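Local coordinates for death on curing protein (Enterobacteria phage P1, PDB 3DD7) that probably arrests protein synthesis as the Fic-family toxin of a toxin-antitoxin pair, inhibited by its antitoxin partner Phd through fold complementation, at residues 52-57 with 81-86. The protein carries 2 engineered substitutions. Sequence-based numbering, arbitrary orientation.
Sequences FEVSAT and LLFLRR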
loop_
_atom_site.group_PDB
_atom_site.type_symbol
_atom_site.label_atom_id
_atom_site.label_comp_id
_atom_site.label_asym_id
_atom_site.label_seq_id
_atom_site.Cartn_x
_atom_site.Cartn_y
_atom_site.Cartn_z
ATOM N N PHE A 52 2.989 -10.337 -6.562
ATOM C CA PHE A 52 1.604 -9.900 -6.340
ATOM C C PHE A 52 1.074 -10.282 -4.968
ATOM O O PHE A 52 0.318 -9.500 -4.364
ATOM C CB PHE A 52 0.708 -10.356 -7.481
ATOM C CG PHE A 52 1.109 -9.744 -8.781
ATOM C CD1 PHE A 52 0.877 -8.385 -9.013
ATOM C CD2 PHE A 52 1.812 -10.475 -9.732
ATOM C CE1 PHE A 52 1.292 -7.786 -10.196
ATOM C CE2 PHE A 52 2.227 -9.875 -10.923
ATOM C CZ PHE A 52 1.965 -8.538 -11.158
ATOM N N GLU A 53 1.483 -11.454 -4.475
ATOM C CA GLU A 53 1.140 -11.849 -3.101
ATOM C C GLU A 53 1.785 -10.898 -2.098
ATOM O O GLU A 53 1.134 -10.444 -1.166
ATOM C CB GLU A 53 1.522 -13.300 -2.761
ATOM C CG GLU A 53 0.341 -14.016 -2.033
ATOM C CD GLU A 53 0.652 -14.685 -0.688
ATOM O OE1 GLU A 53 -0.011 -14.310 0.314
ATOM O OE2 GLU A 53 1.493 -15.617 -0.619
ATOM N N VAL A 54 3.063 -10.587 -2.309
ATOM C CA VAL A 54 3.772 -9.649 -1.435
ATOM C C VAL A 54 3.130 -8.257 -1.481
ATOM O O VAL A 54 2.836 -7.695 -0.434
ATOM C CB VAL A 54 5.288 -9.601 -1.712
ATOM C CG1 VAL A 54 5.995 -8.741 -0.661
ATOM C CG2 VAL A 54 5.874 -11.033 -1.685
ATOM N N SER A 55 2.893 -7.719 -2.684
ATOM C CA SER A 55 2.213 -6.426 -2.816
ATOM C C SER A 55 0.885 -6.431 -2.070
ATOM O O SER A 55 0.560 -5.481 -1.351
ATOM C CB SER A 55 1.980 -6.062 -4.285
ATOM O OG SER A 55 1.297 -4.824 -4.401
ATOM N N ALA A 56 0.124 -7.504 -2.237
ATOM C CA ALA A 56 -1.163 -7.645 -1.545
ATOM C C ALA A 56 -1.007 -7.623 -0.012
ATOM O O ALA A 56 -1.865 -7.070 0.685
ATOM C CB ALA A 56 -1.868 -8.913 -1.985
ATOM N N THR A 57 0.061 -8.243 0.494
ATOM C CA THR A 57 0.308 -8.329 1.938
ATOM C C THR A 57 0.569 -6.920 2.478
ATOM O O THR A 57 -0.007 -6.527 3.506
ATOM C CB THR A 57 1.475 -9.306 2.269
ATOM O OG1 THR A 57 1.259 -10.555 1.608
ATOM C CG2 THR A 57 1.557 -9.586 3.761
ATOM N N LEU A 81 1.723 -0.459 -4.645
ATOM C CA LEU A 81 2.041 -0.232 -6.052
ATOM C C LEU A 81 3.483 0.266 -6.205
ATOM O O LEU A 81 4.174 -0.066 -7.180
ATOM C CB LEU A 81 0.997 0.681 -6.708
ATOM C CG LEU A 81 -0.171 -0.095 -7.349
ATOM C CD1 LEU A 81 -0.912 -1.120 -6.462
ATOM C CD2 LEU A 81 -1.175 0.824 -8.074
ATOM N N LEU A 82 3.946 1.012 -5.204
ATOM C CA LEU A 82 5.361 1.383 -5.126
ATOM C C LEU A 82 6.226 0.129 -5.050
ATOM O O LEU A 82 7.259 0.018 -5.732
ATOM C CB LEU A 82 5.619 2.287 -3.916
ATOM C CG LEU A 82 7.071 2.744 -3.715
ATOM C CD1 LEU A 82 7.630 3.485 -4.927
ATOM C CD2 LEU A 82 7.215 3.573 -2.416
ATOM N N PHE A 83 5.796 -0.812 -4.212
ATOM C CA PHE A 83 6.448 -2.092 -4.096
ATOM C C PHE A 83 6.544 -2.778 -5.469
ATOM O O PHE A 83 7.633 -3.196 -5.882
ATOM C CB PHE A 83 5.744 -2.993 -3.078
ATOM C CG PHE A 83 6.258 -4.389 -3.108
ATOM C CD1 PHE A 83 7.427 -4.727 -2.413
ATOM C CD2 PHE A 83 5.630 -5.354 -3.887
ATOM C CE1 PHE A 83 7.925 -5.990 -2.471
ATOM C CE2 PHE A 83 6.152 -6.640 -3.963
ATOM C CZ PHE A 83 7.302 -6.956 -3.244
ATOM N N LEU A 84 5.421 -2.884 -6.178
ATOM C CA LEU A 84 5.442 -3.505 -7.514
ATOM C C LEU A 84 6.397 -2.774 -8.465
ATOM O O LEU A 84 7.202 -3.410 -9.136
ATOM C CB LEU A 84 4.040 -3.605 -8.117
ATOM C CG LEU A 84 3.056 -4.595 -7.493
ATOM C CD1 LEU A 84 1.693 -4.385 -8.172
ATOM C CD2 LEU A 84 3.515 -6.081 -7.526
ATOM N N ARG A 85 6.299 -1.444 -8.516
ATOM C CA ARG A 85 7.163 -0.626 -9.364
ATOM C C ARG A 85 8.671 -0.816 -9.083
ATOM O O ARG A 85 9.487 -0.924 -10.021
ATOM C CB ARG A 85 6.755 0.848 -9.284
ATOM C CG ARG A 85 7.494 1.748 -10.281
ATOM C CD ARG A 85 7.114 3.184 -10.060
ATOM N NE ARG A 85 7.891 3.766 -8.965
ATOM C CZ ARG A 85 7.833 5.041 -8.575
ATOM N NH1 ARG A 85 7.020 5.907 -9.164
ATOM N NH2 ARG A 85 8.604 5.448 -7.582
ATOM N N ARG A 86 9.052 -0.867 -7.811
ATOM C CA ARG A 86 10.461 -1.059 -7.465
ATOM C C ARG A 86 10.972 -2.416 -7.912
ATOM O O ARG A 86 12.170 -2.594 -8.170
ATOM C CB ARG A 86 10.659 -1.003 -5.972
ATOM C CG ARG A 86 10.240 0.253 -5.348
ATOM C CD ARG A 86 11.098 0.411 -4.153
ATOM N NE ARG A 86 11.204 1.815 -3.861
ATOM C CZ ARG A 86 11.490 2.293 -2.673
ATOM N NH1 ARG A 86 11.720 1.459 -1.673
ATOM N NH2 ARG A 86 11.540 3.605 -2.506
#
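F83 and L84, neighbours on one helix, both pack against S55, and these three residues account for most of the surface buried where segments 52-57 and 81-86 meet. The axes of the two segments approach to 9.0 Å, at 150° between their N-to-C directions. The F83 ring leans against the S55 backbone, CE2 of F83 lying 3.7 Å from N of S55. With CG anti to the backbone N (chi1 170°), that ring extends across to V54, whose CG1 presses on CZ of F83 at 3.4 Å. L84 lies against the S55 side chain: CD2 of L84 is 3.6 Å from CB of S55. CD2 of L84 also lies 3.8 Å from CD1 of F52, and the side chains of L84 and F52 cross at about a right angle. No hydrogen bond joins the segments; in one of its two modelled conformers, the buried S55 hydroxyl instead bonds through OG to O of A80, just ahead of 81-86, a polar link between the two helices in that conformer. This roughly antiparallel pairing of helices 51-65 and 72-86 belongs to the core of the all-helical Fic/Doc fold, with S55 also touching L118 of helix 111-122 and V54 reaching V43 of helix 31-45.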